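Local coordinates for hemolysin activator protein CdiB (PDB 6WIL) that probably exports its large partner toxin across the bacterial outer membrane, as a two-partner-secretion transporter of the Omp85 superfamily serving contact-dependent growth inhibition, at residues A[414-418]-A[443-449]; A[334-338]-A[380-385]; A[461-465]-A[498-502]. One frame throughout, in Å; residues are numbered along the deposited sequence.

Contact 1 (A[414-418]-A[443-449]); sequences APLWS and QYAPKIL. With C8E ((hydroxyethyloxy)tri(ethyloxy)octane), chain D.
L416 puts its CD1 methyl into a small apolar nest built by the second segment: CD1 lies 3.6 Å from Q443 CG, and its distances to A445 CB and to L449 CD1 are both 3.8 Å. With CG anti to the backbone N (chi1 -170°), the isobutyl group leans over the neighbouring strand and crosses the extended chain of Q443 at a slant.

On the reverse face of the sheet W417 meets Y444. W417 CD1 stands at the edge of the tyrosine ring, 3.9 Å from Y444 CD2, while the detergent tail lies over one face of the indole, offset toward the ring's rim, with C8E C1 3.8 Å from W417 CE3. P415 and P446 extend this side past the end of the regular pairing, P415 CG to P446 CG being 4.3 Å. Detergent here is consistent with a lipid-facing surface.

The polar edge begins at the backbone. W417 and Y444 form an antiparallel hydrogen-bonded pair, with W417 N to Y444 O and Y444 N to W417 O both 3.0 Å and N-H...O angles of 159° and 165°. Beyond it the pairing frays: a water donates to P415 O and also lies by K447 N, but its 2.5 Å from K447 N is too short to trust, so this bridge between the backbones is doubtful in detail. The amide of Q443 turns to the backbone oxygens of D453 and D475.

The contact is the end of the beta hairpin 414-429/432-444 in the barrel wall. Strand 374-386 flanks it through backbone bonds from R383 and D381 and an edge-to-face stack of Y382 on W417; on the far flank, Q443 pairs with G477 of strand 476-487.

Contact 2 (A[334-338]-A[380-385]); sequences YGKLY and IDYRRG
Y338 drives its hydroxyl down onto R383 and G385, the close-packed end of the contact: OH is 3.2 Å from R383 CD and 3.2 Å from G385 CA. The phenol sits with CG between the backbone N and carbonyl carbon (chi1 70°), crossing the arginine chain at about a right angle. The bare alpha carbon of G385 gives the ring end its seat.

Four residues back, Y334 adopts the same first torsion and donates from OH at 3.0 Å to D381 OD2, which receives it on its anti lone pair. Ring and carboxylate planes are 25° apart, and the acceptor lies at the ring's edge.

Between the tyrosines the fit is looser. K336 reaches D381 OD2 only with NZ, in a long salt bridge of 3.8 Å, and at the far margin I380 lies on the surface against a detergent molecule.

In the beta barrel these are next-but-one strands: the axes of the two short segments come within 9.0 Å, and side chains meet across strand 349-371 on the face from which R383 reaches D453. N362 binds D381 OD1; with these donors and a lysine nearby, the carboxylate probably stays ionised.

Contact 3 (A[461-465]-A[498-502]); sequences YSVRG and AVDQG
R464 and D500 form the characteristic ion pair of the Omp85 and TpsB barrels, joining the VRG(F/Y) motif of the long sixth extracellular loop, here within 461-465, to the inward-facing aspartate of strand 493-505. NE and NH1 of the arginine each take one carboxylate oxygen. NE donates to D500 OD2 at 2.8 Å, nearly straight at 166° and close to the guanidinium plane, on the syn side of the oxygen. NH1 completes the pair with D500 OD1 at 3.1 Å, a more bent bond of 139° whose acceptor is tilted from the guanidinium plane, in keeping with the twist between the two flat groups.

A third donor comes from the loop backbone: R464 N reaches D500 OD2 at 2.9 Å on the anti side, somewhat out of the carboxylate plane. OD2 therefore accepts two bonds from one residue, which fixes main chain and side chain of R464 together. The bend at chi3 (-68°) folds the arginine back so that both can point to the same oxygen.

A498 CB lies over one face of the R464 guanidinium, 3.4 Å from its plane and toward the rim. V463 flanks the pair, with CG1 3.8 Å from D500 CB, the valine and aspartate side chains running antiparallel alongside each other.

In the next shell, R464 NH2 makes a salt bridge with E483 of strand 476-487, and Q481 packs on both R464 and D500. Backbone bonds to that strand and to 515-526 hold 498-502 in the barrel wall, while Y461 turns the other way, onto helix 8-27. The pair thus pins a buried part of the loop to the wall's inner face. At its margin, V463 CG2 settles over the backbone of a glycine, 3.6 Å from G502 N.

In the fold
From the N terminus, contact 2 comes first: it spans strand 349-371, linking next-but-one strands of the 16-stranded barrel. The chain then passes an unmodelled segment, 389-411, before contact 1 closes the hairpin 414-429/432-444. Contact 3 follows, turning the loop after that hairpin back onto strand 493-505. All three are in series; none nests or crosses. Contacts 1 and 2 touch, since strands 374-386 and 414-429 are neighbours: L416 O is 2.8 Å from R383 N. Contact 3 stands apart, its centre about 23 Å from that of contact 1. The same loop also supplies D453, which Q443 and R383 both bind, so it is tied to the wall at both places.

Contact 1 (A[414-418]-A[443-449])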
loop_
_atom_site.group_PDB
_atom_site.type_symbol
_atom_site.label_atom_id
_atom_site.label_comp_id
_atom_site.label_asym_id
_atom_site.label_seq_id
_atom_site.Cartn_x
_atom_site.Cartn_y
_atom_site.Cartn_z
ATOM N N ALA A 414 16.472 -11.532 17.234
ATOM C CA ALA A 414 17.173 -10.935 16.106
ATOM C C ALA A 414 16.335 -9.792 15.548
ATOM O O ALA A 414 15.359 -10.041 14.824
ATOM C CB ALA A 414 17.449 -11.984 15.024
ATOM N N PRO A 415 16.662 -8.530 15.853
ATOM C CA PRO A 415 15.838 -7.414 15.368
ATOM C C PRO A 415 16.261 -6.925 13.993
ATOM O O PRO A 415 17.447 -6.689 13.743
ATOM C CB PRO A 415 16.059 -6.340 16.437
ATOM C CG PRO A 415 17.468 -6.582 16.891
ATOM C CD PRO A 415 17.734 -8.070 16.754
ATOM N N LEU A 416 15.297 -6.768 13.091
ATOM C CA LEU A 416 15.557 -6.280 11.746
ATOM C C LEU A 416 14.664 -5.083 11.464
ATOM O O LEU A 416 13.453 -5.133 11.706
ATOM C CB LEU A 416 15.317 -7.372 10.701
ATOM C CG LEU A 416 15.808 -7.005 9.299
ATOM C CD1 LEU A 416 17.318 -6.863 9.305
ATOM C CD2 LEU A 416 15.359 -8.021 8.262
ATOM N N TRP A 417 15.266 -4.010 10.964
ATOM C CA TRP A 417 14.541 -2.822 10.543
ATOM C C TRP A 417 14.435 -2.817 9.027
ATOM O O TRP A 417 15.442 -2.967 8.329
ATOM C CB TRP A 417 15.238 -1.551 11.030
ATOM C CG TRP A 417 15.080 -1.317 12.491
ATOM C CD1 TRP A 417 15.878 -1.792 13.488
ATOM C CD2 TRP A 417 14.052 -0.552 13.128
ATOM N NE1 TRP A 417 15.412 -1.369 14.708
ATOM C CE2 TRP A 417 14.292 -0.603 14.514
ATOM C CE3 TRP A 417 12.953 0.175 12.659
ATOM C CZ2 TRP A 417 13.472 0.041 15.438
ATOM C CZ3 TRP A 417 12.141 0.816 13.577
ATOM C CH2 TRP A 417 12.405 0.744 14.951
ATOM N N SER A 418 13.218 -2.655 8.523
ATOM C CA SER A 418 12.970 -2.607 7.092
ATOM C C SER A 418 12.182 -1.351 6.761
ATOM O O SER A 418 11.354 -0.890 7.550
ATOM C CB SER A 418 12.210 -3.847 6.609
ATOM O OG SER A 418 13.033 -4.996 6.677
ATOM N N GLN A 443 17.323 -1.707 4.589
ATOM C CA GLN A 443 17.380 -2.650 5.695
ATOM C C GLN A 443 18.546 -2.293 6.606
ATOM O O GLN A 443 19.649 -2.009 6.131
ATOM C CB GLN A 443 17.526 -4.087 5.182
ATOM C CG GLN A 443 17.938 -5.091 6.229
ATOM C CD GLN A 443 18.001 -6.497 5.678
ATOM O OE1 GLN A 443 17.101 -6.931 4.958
ATOM N NE2 GLN A 443 19.067 -7.216 6.006
ATOM N N TYR A 444 18.293 -2.305 7.914
ATOM C CA TYR A 444 19.313 -2.037 8.923
ATOM C C TYR A 444 19.236 -3.107 10.002
ATOM O O TYR A 444 18.181 -3.298 10.616
ATOM C CB TYR A 444 19.139 -0.645 9.538
ATOM C CG TYR A 444 19.922 -0.457 10.817
ATOM C CD1 TYR A 444 21.293 -0.226 10.790
ATOM C CD2 TYR A 444 19.294 -0.515 12.053
ATOM C CE1 TYR A 444 22.013 -0.059 11.960
ATOM C CE2 TYR A 444 20.004 -0.349 13.226
ATOM C CZ TYR A 444 21.361 -0.122 13.175
ATOM O OH TYR A 444 22.062 0.044 14.347
ATOM N N ALA A 445 20.353 -3.788 10.242
ATOM C CA ALA A 445 20.435 -4.851 11.238
ATOM C C ALA A 445 21.408 -4.460 12.341
ATOM O O ALA A 445 22.615 -4.327 12.074
ATOM C CB ALA A 445 20.872 -6.165 10.592
ATOM N N PRO A 446 20.950 -4.263 13.580
ATOM C CA PRO A 446 21.902 -3.981 14.666
ATOM C C PRO A 446 22.841 -5.137 14.965
ATOM O O PRO A 446 23.993 -4.898 15.346
ATOM C CB PRO A 446 20.993 -3.674 15.864
ATOM C CG PRO A 446 19.689 -3.272 15.262
ATOM C CD PRO A 446 19.553 -4.083 14.009
ATOM N N LYS A 447 22.393 -6.378 14.808
ATOM C CA LYS A 447 23.196 -7.544 15.142
ATOM C C LYS A 447 23.533 -8.338 13.887
ATOM O O LYS A 447 23.091 -8.024 12.779
ATOM C CB LYS A 447 22.465 -8.434 16.156
ATOM C CG LYS A 447 21.982 -7.682 17.385
ATOM C CD LYS A 447 23.094 -6.817 17.959
ATOM C CE LYS A 447 22.632 -6.039 19.177
ATOM N NZ LYS A 447 22.458 -4.576 18.938
ATOM N N ILE A 448 24.342 -9.380 14.085
ATOM C CA ILE A 448 24.725 -10.256 12.987
ATOM C C ILE A 448 23.502 -11.005 12.483
ATOM O O ILE A 448 22.666 -11.471 13.268
ATOM C CB ILE A 448 25.826 -11.232 13.440
ATOM C CG1 ILE A 448 27.070 -10.461 13.891
ATOM C CG2 ILE A 448 26.163 -12.223 12.336
ATOM C CD1 ILE A 448 27.537 -9.428 12.903
ATOM N N LEU A 449 23.385 -11.114 11.163
ATOM C CA LEU A 449 22.311 -11.855 10.524
ATOM C C LEU A 449 22.850 -13.145 9.920
ATOM O O LEU A 449 24.020 -13.231 9.534
ATOM C CB LEU A 449 21.644 -11.026 9.425
ATOM C CG LEU A 449 20.893 -9.766 9.844
ATOM C CD1 LEU A 449 20.359 -9.059 8.611
ATOM C CD2 LEU A 449 19.764 -10.114 10.798
HETATM C C1 C8E D . 14.527 3.568 11.842
HETATM C C2 C8E D . 15.120 2.616 10.805
HETATM C C3 C8E D . 14.183 2.502 9.604
HETATM C C4 C8E D . 14.812 1.593 8.551
HETATM C C5 C8E D . 16.017 2.291 7.925
HETATM C C6 C8E D . 16.757 1.299 7.034
HETATM C C7 C8E D . 17.416 2.050 5.880
HETATM C C8 C8E D . 18.859 2.390 6.244
HETATM O O9 C8E D . 19.706 1.775 5.316
HETATM C C10 C8E D . 21.072 1.983 5.543
HETATM C C11 C8E D . 21.881 1.050 4.644
HETATM O O12 C8E D . 22.911 1.770 4.027
HETATM C C13 C8E D . 23.860 0.969 3.378
HETATM C C14 C8E D . 24.952 1.851 2.772
HETATM O O15 C8E D . 24.453 3.136 2.522
HETATM C C16 C8E D . 25.350 3.972 1.847
HETATM C C17 C8E D . 24.597 5.120 1.169
HETATM O O18 C8E D . 24.030 5.965 2.133
HETATM C C19 C8E D . 23.602 7.198 1.627
HETATM C C20 C8E D . 22.106 7.381 1.887
HETATM O O21 C8E D . 21.839 7.258 3.257
HETATM O O HOH W 1 20.215 -7.168 13.991
#

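Contact 2 (A[334-338]-A[380-385])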
loop_
_atom_site.group_PDB
_atom_site.type_symbol
_atom_site.label_atom_id
_atom_site.label_comp_id
_atom_site.label_asym_id
_atom_site.label_seq_id
_atom_site.Cartn_x
_atom_site.Cartn_y
_atom_site.Cartn_z
ATOM N N TYR A 334 0.232 -2.034 11.236
ATOM C CA TYR A 334 -0.009 -3.448 10.990
ATOM C C TYR A 334 0.859 -4.303 11.899
ATOM O O TYR A 334 1.840 -3.837 12.484
ATOM C CB TYR A 334 0.241 -3.824 9.521
ATOM C CG TYR A 334 1.669 -3.661 9.057
ATOM C CD1 TYR A 334 2.112 -2.456 8.531
ATOM C CD2 TYR A 334 2.572 -4.718 9.128
ATOM C CE1 TYR A 334 3.410 -2.298 8.098
ATOM C CE2 TYR A 334 3.881 -4.570 8.700
ATOM C CZ TYR A 334 4.293 -3.356 8.184
ATOM O OH TYR A 334 5.586 -3.189 7.750
ATOM N N GLY A 335 0.467 -5.569 12.009
ATOM C CA GLY A 335 1.253 -6.580 12.685
ATOM C C GLY A 335 1.227 -7.888 11.920
ATOM O O GLY A 335 0.169 -8.292 11.430
ATOM N N LYS A 336 2.375 -8.553 11.793
ATOM C CA LYS A 336 2.473 -9.829 11.096
ATOM C C LYS A 336 2.935 -10.919 12.052
ATOM O O LYS A 336 3.743 -10.671 12.949
ATOM C CB LYS A 336 3.453 -9.766 9.918
ATOM C CG LYS A 336 3.077 -8.816 8.803
ATOM C CD LYS A 336 4.160 -8.805 7.735
ATOM C CE LYS A 336 3.976 -7.651 6.763
ATOM N NZ LYS A 336 5.300 -7.121 6.316
ATOM N N LEU A 337 2.414 -12.125 11.852
ATOM C CA LEU A 337 2.931 -13.337 12.473
ATOM C C LEU A 337 3.396 -14.268 11.365
ATOM O O LEU A 337 2.663 -14.488 10.396
ATOM C CB LEU A 337 1.870 -14.027 13.334
ATOM C CG LEU A 337 1.447 -13.317 14.617
ATOM C CD1 LEU A 337 0.612 -14.248 15.475
ATOM C CD2 LEU A 337 2.670 -12.836 15.380
ATOM N N TYR A 338 4.608 -14.805 11.498
ATOM C CA TYR A 338 5.171 -15.658 10.461
ATOM C C TYR A 338 5.842 -16.875 11.078
ATOM O O TYR A 338 6.365 -16.820 12.194
ATOM C CB TYR A 338 6.181 -14.897 9.578
ATOM C CG TYR A 338 7.485 -14.536 10.259
ATOM C CD1 TYR A 338 8.550 -15.430 10.290
ATOM C CD2 TYR A 338 7.660 -13.291 10.849
ATOM C CE1 TYR A 338 9.744 -15.103 10.904
ATOM C CE2 TYR A 338 8.851 -12.952 11.465
ATOM C CZ TYR A 338 9.889 -13.863 11.490
ATOM O OH TYR A 338 11.074 -13.528 12.101
ATOM N N ILE A 380 7.627 1.347 7.142
ATOM C CA ILE A 380 8.757 0.985 7.984
ATOM C C ILE A 380 8.322 -0.186 8.850
ATOM O O ILE A 380 7.213 -0.186 9.397
ATOM C CB ILE A 380 9.245 2.165 8.850
ATOM C CG1 ILE A 380 9.378 3.429 8.002
ATOM C CG2 ILE A 380 10.588 1.831 9.480
ATOM C CD1 ILE A 380 9.279 4.709 8.793
ATOM N N ASP A 381 9.191 -1.185 8.966
ATOM C CA ASP A 381 8.852 -2.456 9.584
ATOM C C ASP A 381 9.901 -2.827 10.622
ATOM O O ASP A 381 11.101 -2.635 10.403
ATOM C CB ASP A 381 8.734 -3.553 8.505
ATOM C CG ASP A 381 8.397 -4.919 9.078
ATOM O OD1 ASP A 381 9.323 -5.618 9.541
ATOM O OD2 ASP A 381 7.206 -5.298 9.060
ATOM N N TYR A 382 9.436 -3.343 11.758
ATOM C CA TYR A 382 10.297 -3.882 12.802
ATOM C C TYR A 382 10.016 -5.371 12.921
ATOM O O TYR A 382 8.867 -5.771 13.141
ATOM C CB TYR A 382 10.059 -3.183 14.142
ATOM C CG TYR A 382 10.964 -3.669 15.255
ATOM C CD1 TYR A 382 12.252 -3.168 15.396
ATOM C CD2 TYR A 382 10.532 -4.626 16.165
ATOM C CE1 TYR A 382 13.086 -3.607 16.412
ATOM C CE2 TYR A 382 11.357 -5.067 17.185
ATOM C CZ TYR A 382 12.633 -4.555 17.302
ATOM O OH TYR A 382 13.457 -4.993 18.313
ATOM N N ARG A 383 11.055 -6.185 12.779
ATOM C CA ARG A 383 10.914 -7.632 12.802
ATOM C C ARG A 383 11.733 -8.220 13.942
ATOM O O ARG A 383 12.821 -7.728 14.258
ATOM C CB ARG A 383 11.347 -8.247 11.464
ATOM C CG ARG A 383 10.937 -9.696 11.291
ATOM C CD ARG A 383 12.139 -10.610 11.283
ATOM N NE ARG A 383 12.647 -10.842 9.936
ATOM C CZ ARG A 383 13.753 -11.528 9.669
ATOM N NH1 ARG A 383 14.469 -12.040 10.661
ATOM N NH2 ARG A 383 14.147 -11.699 8.415
ATOM N N ARG A 384 11.189 -9.267 14.559
ATOM C CA ARG A 384 11.861 -10.031 15.602
ATOM C C ARG A 384 11.539 -11.500 15.387
ATOM O O ARG A 384 10.369 -11.856 15.229
ATOM C CB ARG A 384 11.409 -9.588 16.998
ATOM C CG ARG A 384 12.168 -8.398 17.551
ATOM C CD ARG A 384 13.300 -8.852 18.447
ATOM N NE ARG A 384 12.807 -9.702 19.526
ATOM C CZ ARG A 384 12.302 -9.244 20.665
ATOM N NH1 ARG A 384 12.222 -7.937 20.880
ATOM N NH2 ARG A 384 11.876 -10.095 21.589
ATOM N N GLY A 385 12.562 -12.344 15.380
ATOM C CA GLY A 385 12.373 -13.744 15.047
ATOM C C GLY A 385 13.230 -14.658 15.895
ATOM O O GLY A 385 14.339 -14.306 16.306
#

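Contact 3 (A[461-465]-A[498-502])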
loop_
_atom_site.group_PDB
_atom_site.type_symbol
_atom_site.label_atom_id
_atom_site.label_comp_id
_atom_site.label_asym_id
_atom_site.label_seq_id
_atom_site.Cartn_x
_atom_site.Cartn_y
_atom_site.Cartn_z
ATOM N N TYR A 461 15.395 -7.529 -9.367
ATOM C CA TYR A 461 14.591 -7.049 -8.253
ATOM C C TYR A 461 15.317 -6.039 -7.388
ATOM O O TYR A 461 14.681 -5.372 -6.564
ATOM C CB TYR A 461 14.145 -8.217 -7.368
ATOM C CG TYR A 461 13.367 -9.283 -8.088
ATOM C CD1 TYR A 461 12.072 -9.044 -8.536
ATOM C CD2 TYR A 461 13.912 -10.544 -8.297
ATOM C CE1 TYR A 461 11.348 -10.030 -9.188
ATOM C CE2 TYR A 461 13.193 -11.536 -8.946
ATOM C CZ TYR A 461 11.913 -11.276 -9.391
ATOM O OH TYR A 461 11.196 -12.262 -10.039
ATOM N N SER A 462 16.615 -5.924 -7.536
ATOM C CA SER A 462 17.366 -5.040 -6.661
ATOM C C SER A 462 18.124 -3.963 -7.405
ATOM O O SER A 462 17.882 -2.790 -7.155
ATOM C CB SER A 462 18.344 -5.865 -5.788
ATOM O OG SER A 462 18.977 -6.888 -6.508
ATOM N N VAL A 463 19.026 -4.335 -8.321
ATOM C CA VAL A 463 19.666 -3.366 -9.208
ATOM C C VAL A 463 19.605 -3.845 -10.655
ATOM O O VAL A 463 20.326 -4.772 -11.037
ATOM C CB VAL A 463 21.126 -3.108 -8.796
ATOM C CG1 VAL A 463 21.725 -2.006 -9.653
ATOM C CG2 VAL A 463 21.201 -2.783 -7.314
ATOM N N ARG A 464 18.765 -3.216 -11.478
ATOM C CA ARG A 464 18.598 -3.684 -12.850
ATOM C C ARG A 464 19.859 -3.428 -13.677
ATOM O O ARG A 464 20.695 -2.581 -13.349
ATOM C CB ARG A 464 17.388 -3.019 -13.506
ATOM C CG ARG A 464 16.065 -3.682 -13.155
ATOM C CD ARG A 464 14.897 -2.836 -13.608
ATOM N NE ARG A 464 14.820 -1.596 -12.845
ATOM C CZ ARG A 464 13.923 -0.638 -13.054
ATOM N NH1 ARG A 464 13.936 0.453 -12.302
ATOM N NH2 ARG A 464 13.015 -0.768 -14.014
ATOM N N GLY A 465 19.988 -4.181 -14.767
ATOM C CA GLY A 465 21.191 -4.169 -15.569
ATOM C C GLY A 465 22.210 -5.218 -15.182
ATOM O O GLY A 465 23.252 -5.322 -15.838
ATOM N N ALA A 498 15.883 3.311 -17.235
ATOM C CA ALA A 498 15.986 3.165 -15.793
ATOM C C ALA A 498 17.442 3.204 -15.354
ATOM O O ALA A 498 18.339 2.746 -16.068
ATOM C CB ALA A 498 15.333 1.860 -15.316
ATOM N N VAL A 499 17.664 3.767 -14.168
ATOM C CA VAL A 499 18.973 3.810 -13.525
ATOM C C VAL A 499 18.791 3.398 -12.070
ATOM O O VAL A 499 18.066 4.067 -11.322
ATOM C CB VAL A 499 19.623 5.201 -13.611
ATOM C CG1 VAL A 499 20.961 5.200 -12.884
ATOM C CG2 VAL A 499 19.800 5.624 -15.064
ATOM N N ASP A 500 19.445 2.309 -11.671
ATOM C CA ASP A 500 19.325 1.754 -10.331
ATOM C C ASP A 500 20.670 1.797 -9.617
ATOM O O ASP A 500 21.729 1.871 -10.244
ATOM C CB ASP A 500 18.813 0.308 -10.370
ATOM C CG ASP A 500 17.425 0.191 -10.978
ATOM O OD1 ASP A 500 16.835 1.228 -11.346
ATOM O OD2 ASP A 500 16.923 -0.947 -11.085
ATOM N N GLN A 501 20.614 1.733 -8.286
ATOM C CA GLN A 501 21.796 1.811 -7.436
ATOM C C GLN A 501 21.575 0.969 -6.188
ATOM O O GLN A 501 20.507 1.029 -5.578
ATOM C CB GLN A 501 22.107 3.252 -7.015
ATOM C CG GLN A 501 22.548 4.167 -8.137
ATOM C CD GLN A 501 22.718 5.600 -7.678
ATOM O OE1 GLN A 501 23.786 5.993 -7.206
ATOM N NE2 GLN A 501 21.659 6.390 -7.809
ATOM N N GLY A 502 22.594 0.211 -5.802
ATOM C CA GLY A 502 22.540 -0.569 -4.582
ATOM C C GLY A 502 23.734 -0.295 -3.692
ATOM O O GLY A 502 24.819 0.052 -4.157
#